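Side-chain contacts in 2-methyl-aconitate isomerase (Shewanella oneidensis, PDB 5K87), which catalyses the cis-trans isomerization of 2-methyl-aconitate in the 2-methylcitrate cycle, by which propionate is degraded: residues 243-248 with 316-321; 308-313 with 320-325; 353-358 with 362-367. The protein carries 1 engineered substitution. One frame throughout, in Å; residues are numbered along the deposited sequence.

Contacts 1 and 2 lie next to each other, their centres about 11 Å apart, and share His-320 and Ala-321 where 316-321 runs into 320-325; strands 308-314 and 317-318 pair as antiparallel neighbours. Contact 3 comes later in the sequence, its centre about 9 Å from that of contact 2 and about 20 Å from that of contact 1. Its strand 352-357 runs parallel to strand 308-314, so that the backbone bonds of Leu-308 and Val-310 to Gly-356 tie contacts 2 and 3 together. The series thus runs from substrate-binding His-319 in contact 1, through Met-323, an inferred proton donor/acceptor, and the substrate-binding Gly-324 in contact 2, to the hairpin beyond them.

Contact 1: 243-248 with 316-321; sequences DDINSD and GKLHHA
The side-chain amide of Asn-246 meets the backbone N-H and C=O of Leu-318 edge-on, with two hydrogen bonds. Its OD1 takes the N-H of Leu-318 at 2.8 Å on an in-plane lone pair, while its ND2 gives a straighter bond, 170° at the hydrogen, to Leu-318 O at 3.1 Å. The acceptor lies in the amide plane, so the pair of bonds fixes the rotation of the group. CG of Asn-246 stands anti to its carbonyl carbon (chi1 -72°), which carries the amide from the turn 245-248 across to strand 317-318. On the buried side, Ile-245 CD1 meets Leu-318 CD1 at 4.2 Å, the two side chains crossing at about a right angle, with Phe-286 of strand 283-288 touching both. The solvent side is looser: the exposed Lys-317 lays its CD 3.7 Å from Asn-246 CG. Putting an alanine at Asn-246 would probably leave the N-H of Leu-318 without this acceptor and let the turn shift against the strand. Leu-318 O also accepts from Gln-242 NE2. By using both N-H and C=O of Leu-318, the amide acts like a strand neighbour, matched to a single residue one position before the substrate-binding His-319.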
loop_
_atom_site.group_PDB
_atom_site.type_symbol
_atom_site.label_atom_id
_atom_site.label_comp_id
_atom_site.label_asym_id
_atom_site.label_seq_id
_atom_site.Cartn_x
_atom_site.Cartn_y
_atom_site.Cartn_z
ATOM N N ASP A 243 -0.542 -15.574 4.906
ATOM C CA ASP A 243 -0.482 -16.438 3.722
ATOM C C ASP A 243 -1.189 -17.781 3.917
ATOM O O ASP A 243 -1.478 -18.477 2.942
ATOM C CB ASP A 243 0.961 -16.663 3.266
ATOM C CG ASP A 243 1.607 -15.398 2.726
ATOM O OD1 ASP A 243 0.870 -14.493 2.278
ATOM O OD2 ASP A 243 2.854 -15.312 2.748
ATOM N N ASP A 244 -1.473 -18.141 5.165
ATOM C CA ASP A 244 -2.196 -19.373 5.453
ATOM C C ASP A 244 -3.691 -19.220 5.227
ATOM O O ASP A 244 -4.407 -20.217 5.092
ATOM C CB ASP A 244 -1.952 -19.815 6.891
ATOM C CG ASP A 244 -0.512 -20.180 7.150
ATOM O OD1 ASP A 244 0.103 -20.854 6.293
ATOM O OD2 ASP A 244 0.011 -19.794 8.213
ATOM N N ILE A 245 -4.173 -17.980 5.199
ATOM C CA ILE A 245 -5.614 -17.729 5.150
ATOM C C ILE A 245 -6.047 -16.835 3.988
ATOM O O ILE A 245 -7.083 -17.078 3.365
ATOM C CB ILE A 245 -6.130 -17.180 6.514
ATOM C CG1 ILE A 245 -6.079 -18.306 7.559
ATOM C CG2 ILE A 245 -7.541 -16.617 6.401
ATOM C CD1 ILE A 245 -6.419 -17.887 8.976
ATOM N N ASN A 246 -5.248 -15.823 3.669
ATOM C CA ASN A 246 -5.729 -14.774 2.776
ATOM C C ASN A 246 -5.784 -15.133 1.297
ATOM O O ASN A 246 -6.391 -14.407 0.517
ATOM C CB ASN A 246 -5.005 -13.458 3.032
ATOM C CG ASN A 246 -5.440 -12.826 4.330
ATOM O OD1 ASN A 246 -6.432 -13.247 4.923
ATOM N ND2 ASN A 246 -4.706 -11.811 4.783
ATOM N N SER A 247 -5.187 -16.264 0.936
ATOM C CA SER A 247 -5.307 -16.788 -0.421
ATOM C C SER A 247 -6.287 -17.960 -0.471
ATOM O O SER A 247 -6.489 -18.563 -1.527
ATOM C CB SER A 247 -3.937 -17.230 -0.950
ATOM O OG SER A 247 -3.045 -16.133 -1.083
ATOM N N ASP A 248 -6.902 -18.269 0.668
ATOM C CA ASP A 248 -7.799 -19.414 0.808
ATOM C C ASP A 248 -9.237 -18.913 0.775
ATOM O O ASP A 248 -9.821 -18.573 1.814
ATOM C CB ASP A 248 -7.499 -20.140 2.123
ATOM C CG ASP A 248 -8.319 -21.408 2.309
ATOM O OD1 ASP A 248 -9.319 -21.605 1.593
ATOM O OD2 ASP A 248 -7.960 -22.200 3.202
ATOM N N GLY A 316 -12.733 -8.831 5.871
ATOM C CA GLY A 316 -12.672 -10.041 5.079
ATOM C C GLY A 316 -11.293 -10.638 4.870
ATOM O O GLY A 316 -11.130 -11.551 4.055
ATOM N N LYS A 317 -10.294 -10.146 5.594
ATOM C CA LYS A 317 -8.948 -10.696 5.497
ATOM C C LYS A 317 -8.357 -10.860 6.879
ATOM O O LYS A 317 -8.665 -10.079 7.772
ATOM C CB LYS A 317 -8.046 -9.754 4.695
ATOM C CG LYS A 317 -8.410 -9.636 3.221
ATOM C CD LYS A 317 -8.029 -10.893 2.466
ATOM C CE LYS A 317 -8.555 -10.850 1.036
ATOM N NZ LYS A 317 -7.991 -9.696 0.281
ATOM N N LEU A 318 -7.504 -11.862 7.061
ATOM C CA LEU A 318 -6.721 -11.949 8.283
ATOM C C LEU A 318 -5.859 -10.696 8.419
ATOM O O LEU A 318 -5.118 -10.335 7.502
ATOM C CB LEU A 318 -5.835 -13.198 8.279
ATOM C CG LEU A 318 -5.179 -13.459 9.633
ATOM C CD1 LEU A 318 -6.206 -14.044 10.596
ATOM C CD2 LEU A 318 -3.973 -14.381 9.507
ATOM N N HIS A 319 -5.967 -10.046 9.569
ATOM C CA HIS A 319 -5.237 -8.825 9.855
ATOM C C HIS A 319 -3.759 -9.119 10.086
ATOM O O HIS A 319 -3.396 -10.131 10.684
ATOM C CB HIS A 319 -5.862 -8.153 11.077
ATOM C CG HIS A 319 -5.390 -6.760 11.321
ATOM N ND1 HIS A 319 -4.224 -6.480 12.012
ATOM C CD2 HIS A 319 -5.931 -5.560 11.006
ATOM C CE1 HIS A 319 -4.069 -5.178 12.093
ATOM N NE2 HIS A 319 -5.091 -4.590 11.482
ATOM N N HIS A 320 -2.902 -8.209 9.626
ATOM C CA HIS A 320 -1.461 -8.434 9.651
ATOM C C HIS A 320 -0.877 -8.407 11.060
ATOM O O HIS A 320 0.214 -8.932 11.299
ATOM C CB HIS A 320 -0.750 -7.415 8.754
ATOM C CG HIS A 320 -0.700 -6.028 9.318
ATOM N ND1 HIS A 320 0.474 -5.451 9.750
ATOM C CD2 HIS A 320 -1.670 -5.101 9.515
ATOM C CE1 HIS A 320 0.226 -4.228 10.183
ATOM N NE2 HIS A 320 -1.067 -3.991 10.057
ATOM N N ALA A 321 -1.591 -7.790 11.994
ATOM C CA ALA A 321 -1.113 -7.677 13.369
ATOM C C ALA A 321 -2.333 -7.827 14.274
ATOM O O ALA A 321 -2.930 -8.898 14.314
ATOM C CB ALA A 321 -0.380 -6.357 13.578
#

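Contact 2: 308-313 with 320-325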
loop_
_atom_site.group_PDB
_atom_site.type_symbol
_atom_site.label_atom_id
_atom_site.label_comp_id
_atom_site.label_asym_id
_atom_site.label_seq_id
_atom_site.Cartn_x
_atom_site.Cartn_y
_atom_site.Cartn_z
ATOM N N LEU A 308 -1.681 -16.155 25.426
ATOM C CA LEU A 308 -2.574 -16.805 24.462
ATOM C C LEU A 308 -2.230 -16.314 23.061
ATOM O O LEU A 308 -1.441 -15.381 22.898
ATOM C CB LEU A 308 -4.055 -16.524 24.772
ATOM C CG LEU A 308 -4.581 -15.124 24.437
ATOM C CD1 LEU A 308 -6.096 -15.151 24.375
ATOM C CD2 LEU A 308 -4.124 -14.077 25.444
ATOM N N LEU A 309 -2.815 -16.958 22.060
ATOM C CA LEU A 309 -2.708 -16.533 20.668
ATOM C C LEU A 309 -4.050 -16.000 20.217
ATOM O O LEU A 309 -5.094 -16.579 20.531
ATOM C CB LEU A 309 -2.350 -17.722 19.790
ATOM C CG LEU A 309 -1.067 -18.442 20.188
ATOM C CD1 LEU A 309 -0.778 -19.547 19.195
ATOM C CD2 LEU A 309 0.107 -17.486 20.295
ATOM N N VAL A 310 -4.033 -14.889 19.478
ATOM C CA VAL A 310 -5.247 -14.382 18.853
ATOM C C VAL A 310 -4.951 -13.923 17.438
ATOM O O VAL A 310 -3.989 -13.187 17.202
ATOM C CB VAL A 310 -5.877 -13.198 19.624
ATOM C CG1 VAL A 310 -7.249 -12.872 19.034
ATOM C CG2 VAL A 310 -5.999 -13.495 21.123
ATOM N N ARG A 311 -5.784 -14.369 16.507
ATOM C CA ARG A 311 -5.754 -13.908 15.122
ATOM C C ARG A 311 -7.111 -13.288 14.849
ATOM O O ARG A 311 -8.128 -13.821 15.285
ATOM C CB ARG A 311 -5.537 -15.091 14.188
ATOM C CG ARG A 311 -4.103 -15.281 13.737
ATOM C CD ARG A 311 -3.116 -15.460 14.875
ATOM N NE ARG A 311 -1.815 -15.840 14.338
ATOM C CZ ARG A 311 -0.674 -15.814 15.020
ATOM N NH1 ARG A 311 -0.646 -15.441 16.293
ATOM N NH2 ARG A 311 0.442 -16.183 14.423
ATOM N N ALA A 312 -7.157 -12.171 14.132
ATOM C CA ALA A 312 -8.440 -11.546 13.832
ATOM C C ALA A 312 -8.556 -11.218 12.359
ATOM O O ALA A 312 -7.547 -11.017 11.676
ATOM C CB ALA A 312 -8.629 -10.290 14.657
ATOM N N LEU A 313 -9.787 -11.166 11.869
ATOM C CA LEU A 313 -10.045 -10.691 10.517
ATOM C C LEU A 313 -10.571 -9.275 10.550
ATOM O O LEU A 313 -11.242 -8.872 11.498
ATOM C CB LEU A 313 -11.064 -11.587 9.798
ATOM C CG LEU A 313 -10.520 -12.887 9.215
ATOM C CD1 LEU A 313 -10.371 -13.944 10.302
ATOM C CD2 LEU A 313 -11.424 -13.384 8.090
ATOM N N HIS A 320 -2.902 -8.209 9.626
ATOM C CA HIS A 320 -1.461 -8.434 9.651
ATOM C C HIS A 320 -0.877 -8.407 11.060
ATOM O O HIS A 320 0.214 -8.932 11.299
ATOM C CB HIS A 320 -0.750 -7.415 8.754
ATOM C CG HIS A 320 -0.700 -6.028 9.318
ATOM N ND1 HIS A 320 0.474 -5.451 9.750
ATOM C CD2 HIS A 320 -1.670 -5.101 9.515
ATOM C CE1 HIS A 320 0.226 -4.228 10.183
ATOM N NE2 HIS A 320 -1.067 -3.991 10.057
ATOM N N ALA A 321 -1.591 -7.790 11.994
ATOM C CA ALA A 321 -1.113 -7.677 13.369
ATOM C C ALA A 321 -2.333 -7.827 14.274
ATOM O O ALA A 321 -2.930 -8.898 14.314
ATOM C CB ALA A 321 -0.380 -6.357 13.578
ATOM N N MET A 322 -2.733 -6.773 14.977
ATOM C CA MET A 322 -4.036 -6.786 15.642
ATOM C C MET A 322 -4.652 -5.391 15.632
ATOM O O MET A 322 -3.966 -4.388 15.890
ATOM C CB MET A 322 -3.950 -7.326 17.079
ATOM C CG MET A 322 -5.309 -7.524 17.748
ATOM S SD MET A 322 -6.426 -8.612 16.831
ATOM C CE MET A 322 -5.448 -10.111 16.794
ATOM N N MET A 323 -5.939 -5.317 15.312
ATOM C CA MET A 323 -6.661 -4.056 15.425
ATOM C C MET A 323 -6.636 -3.601 16.886
ATOM O O MET A 323 -6.777 -4.416 17.809
ATOM C CB MET A 323 -8.105 -4.219 14.951
ATOM C CG MET A 323 -8.251 -4.673 13.510
ATOM S SD MET A 323 -8.315 -6.474 13.322
ATOM C CE MET A 323 -9.976 -6.834 13.877
ATOM N N GLY A 324 -6.455 -2.307 17.115
ATOM C CA GLY A 324 -6.423 -1.795 18.473
ATOM C C GLY A 324 -7.739 -2.000 19.201
ATOM O O GLY A 324 -7.766 -2.301 20.408
ATOM N N THR A 325 -8.844 -1.840 18.478
ATOM C CA THR A 325 -10.157 -2.110 19.066
ATOM C C THR A 325 -10.300 -3.570 19.492
ATOM O O THR A 325 -10.811 -3.867 20.587
ATOM C CB THR A 325 -11.273 -1.785 18.088
ATOM O OG1 THR A 325 -11.001 -2.459 16.858
ATOM C CG2 THR A 325 -11.364 -0.278 17.851
HETATM O O HOH W 1 -4.575 -11.041 13.225
#
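Met-322 and Met-323 bring their thioether ends down on strand 308-313, and apolar packing makes up most of the contact. Ala-312 CB is touched by both, from directions roughly at right angles, 3.5 Å from Met-322 SD and 3.8 Å from Met-323 CE. Beyond it, Met-322 CE reaches Val-310 CG1 at 4.0 Å, the two side chains crossing at about a right angle. CG of Met-322 is anti to the backbone N (chi1 -173°), but bends at chi2 and chi3 fold the chain back so that its end reaches the strand. Ile-330 of helix 324-334 touches both Val-310 and Met-322.

Methyl-to-carbonyl approaches form a second group: Met-322 CE lies 3.4 Å from Val-310 O, and Met-323 CE lies 3.4 Å from Leu-313 O. The polar link runs through water 1, which accepts from Ala-312 N at 3.0 Å and is hydrogen-bonded to Ala-321 O at 2.9 Å, bridging strand and loop where the two backbones do not pair directly.

Met-323, inferred, like Cys-109, to be a proton donor/acceptor, stands at the N-cap of helix 324-334, and Gly-324 N binds a malonate. Both thioether ends are thus held by carbon and carbonyl contacts, with one water as the polar link beside the pocket.

Contact 3: 353-358 with 362-367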
loop_
_atom_site.group_PDB
_atom_site.type_symbol
_atom_site.label_atom_id
_atom_site.label_comp_id
_atom_site.label_asym_id
_atom_site.label_seq_id
_atom_site.Cartn_x
_atom_site.Cartn_y
_atom_site.Cartn_z
ATOM N N VAL A 353 -3.075 -9.327 29.681
ATOM C CA VAL A 353 -2.546 -10.440 28.910
ATOM C C VAL A 353 -1.642 -9.920 27.817
ATOM O O VAL A 353 -1.853 -8.822 27.278
ATOM C CB VAL A 353 -3.646 -11.317 28.249
ATOM C CG1 VAL A 353 -4.353 -12.188 29.288
ATOM C CG2 VAL A 353 -4.631 -10.468 27.433
ATOM N N ARG A 354 -0.631 -10.709 27.492
ATOM C CA ARG A 354 0.144 -10.497 26.288
ATOM C C ARG A 354 -0.278 -11.580 25.325
ATOM O O ARG A 354 -0.175 -12.771 25.636
ATOM C CB ARG A 354 1.645 -10.597 26.569
ATOM C CG ARG A 354 2.500 -10.263 25.358
ATOM C CD ARG A 354 3.989 -10.242 25.687
ATOM N NE ARG A 354 4.366 -9.062 26.456
ATOM C CZ ARG A 354 4.579 -7.863 25.921
ATOM N NH1 ARG A 354 4.448 -7.684 24.611
ATOM N NH2 ARG A 354 4.921 -6.840 26.697
ATOM N N PHE A 355 -0.769 -11.185 24.159
ATOM C CA PHE A 355 -1.189 -12.174 23.185
ATOM C C PHE A 355 -0.292 -12.147 21.954
ATOM O O PHE A 355 0.305 -11.114 21.614
ATOM C CB PHE A 355 -2.672 -12.015 22.818
ATOM C CG PHE A 355 -3.010 -10.695 22.170
ATOM C CD1 PHE A 355 -2.917 -10.534 20.791
ATOM C CD2 PHE A 355 -3.425 -9.618 22.933
ATOM C CE1 PHE A 355 -3.235 -9.316 20.192
ATOM C CE2 PHE A 355 -3.742 -8.401 22.339
ATOM C CZ PHE A 355 -3.645 -8.247 20.964
ATOM N N GLY A 356 -0.198 -13.293 21.295
ATOM C CA GLY A 356 0.550 -13.402 20.065
ATOM C C GLY A 356 -0.350 -13.282 18.852
ATOM O O GLY A 356 -1.316 -14.029 18.703
ATOM N N HIS A 357 -0.003 -12.335 17.984
ATOM C CA HIS A 357 -0.686 -12.105 16.717
ATOM C C HIS A 357 0.321 -12.361 15.575
ATOM O O HIS A 357 1.469 -12.720 15.835
ATOM C CB HIS A 357 -1.284 -10.687 16.693
ATOM C CG HIS A 357 -0.294 -9.593 16.929
ATOM N ND1 HIS A 357 0.633 -9.197 15.983
ATOM C CD2 HIS A 357 -0.111 -8.785 18.001
ATOM C CE1 HIS A 357 1.345 -8.197 16.472
ATOM N NE2 HIS A 357 0.917 -7.927 17.691
ATOM N N PRO A 358 -0.092 -12.226 14.301
ATOM C CA PRO A 358 0.859 -12.617 13.250
ATOM C C PRO A 358 2.182 -11.860 13.238
ATOM O O PRO A 358 3.178 -12.429 12.802
ATOM C CB PRO A 358 0.062 -12.372 11.967
ATOM C CG PRO A 358 -1.334 -12.669 12.378
ATOM C CD PRO A 358 -1.443 -12.037 13.745
ATOM N N LEU A 362 1.419 -8.330 21.756
ATOM C CA LEU A 362 0.825 -7.079 22.208
ATOM C C LEU A 362 0.295 -7.311 23.614
ATOM O O LEU A 362 -0.443 -8.270 23.852
ATOM C CB LEU A 362 -0.310 -6.661 21.260
ATOM C CG LEU A 362 -0.890 -5.244 21.314
ATOM C CD1 LEU A 362 -1.627 -4.958 20.009
ATOM C CD2 LEU A 362 -1.816 -5.022 22.498
ATOM N N ARG A 363 0.682 -6.447 24.545
ATOM C CA ARG A 363 0.195 -6.512 25.922
ATOM C C ARG A 363 -0.934 -5.509 26.123
ATOM O O ARG A 363 -0.798 -4.318 25.809
ATOM C CB ARG A 363 1.322 -6.201 26.909
ATOM C CG ARG A 363 0.900 -6.330 28.361
ATOM C CD ARG A 363 2.012 -5.889 29.301
ATOM N NE ARG A 363 1.715 -6.203 30.698
ATOM C CZ ARG A 363 1.013 -5.416 31.509
ATOM N NH1 ARG A 363 0.796 -5.783 32.766
ATOM N NH2 ARG A 363 0.526 -4.264 31.066
ATOM N N VAL A 364 -2.048 -5.987 26.653
ATOM C CA VAL A 364 -3.189 -5.143 26.957
ATOM C C VAL A 364 -3.637 -5.443 28.381
ATOM O O VAL A 364 -3.705 -6.608 28.788
ATOM C CB VAL A 364 -4.345 -5.356 25.939
ATOM C CG1 VAL A 364 -4.713 -6.844 25.809
ATOM C CG2 VAL A 364 -5.549 -4.519 26.316
ATOM N N GLY A 365 -3.899 -4.399 29.149
ATOM C CA GLY A 365 -4.395 -4.573 30.504
ATOM C C GLY A 365 -5.837 -4.130 30.584
ATOM O O GLY A 365 -6.202 -3.126 29.989
ATOM N N ALA A 366 -6.670 -4.879 31.298
ATOM C CA ALA A 366 -8.055 -4.473 31.509
ATOM C C ALA A 366 -8.426 -4.682 32.961
ATOM O O ALA A 366 -8.229 -5.768 33.517
ATOM C CB ALA A 366 -8.995 -5.242 30.610
ATOM N N GLN A 367 -8.963 -3.629 33.564
ATOM C CA GLN A 367 -9.277 -3.612 34.987
ATOM C C GLN A 367 -10.740 -3.985 35.229
ATOM O O GLN A 367 -11.634 -3.148 35.076
ATOM C CB GLN A 367 -8.973 -2.226 35.551
ATOM C CG GLN A 367 -9.206 -2.070 37.041
ATOM C CD GLN A 367 -8.959 -0.648 37.513
ATOM O OE1 GLN A 367 -8.590 0.227 36.726
ATOM N NE2 GLN A 367 -9.160 -0.411 38.806
#
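In the beta hairpin of strands 352-357 and 360-371, the Phe-355 ring has Leu-362 over one face and Val-364 at its edge. Leu-362 CB makes a CH-pi contact with the ring, 4.1 Å from its centroid and 27° off the normal, and Leu-362 O lies over the same face. Val-364 CG1 comes in near the ring plane, 3.9 Å from CE2 of Phe-355. The His-357 ring instead turns its edge to Leu-362, whose CB is 3.9 Å from CD2 of the imidazole, while His-357 ND1 accepts from Ser-359 N, in the loop joining the strands. Over one face of the Arg-354 guanidinium lies Arg-363 CB, displaced toward the rim.

The strands are antiparallel. Hydrogen-bonded pairs Val-353 with Val-364 and Phe-355 with Leu-362 flank the non-hydrogen-bonded pair Arg-354 with Arg-363. The two hydrogen-bonded pairs send their side chains to one face of the sheet, where helix 324-334 packs: Ala-327 and Ile-330 touch Phe-355, Ala-327 also touches Leu-362, and Ala-334 touches Val-353. CG of Phe-355 lies between its backbone N and carbonyl carbon (chi1 62°), which lays the ring alongside Leu-362.

On the other face the two arginines cross at about a right angle, their guanidinium planes 48° apart. Arg-354 NH1 bonds to Thr-361 OG1, while Arg-363 extends away; Arg-354 NH2 and Arg-363 NE stay 5.2 Å apart, near enough that the like charges may still repel mildly.

Between the bonded pairs, the CA hydrogens of both arginines face carbonyls of the opposing strand: Arg-363 CA lies 3.4 Å from Val-353 O, and Arg-354 CA lies 3.4 Å from Leu-362 O.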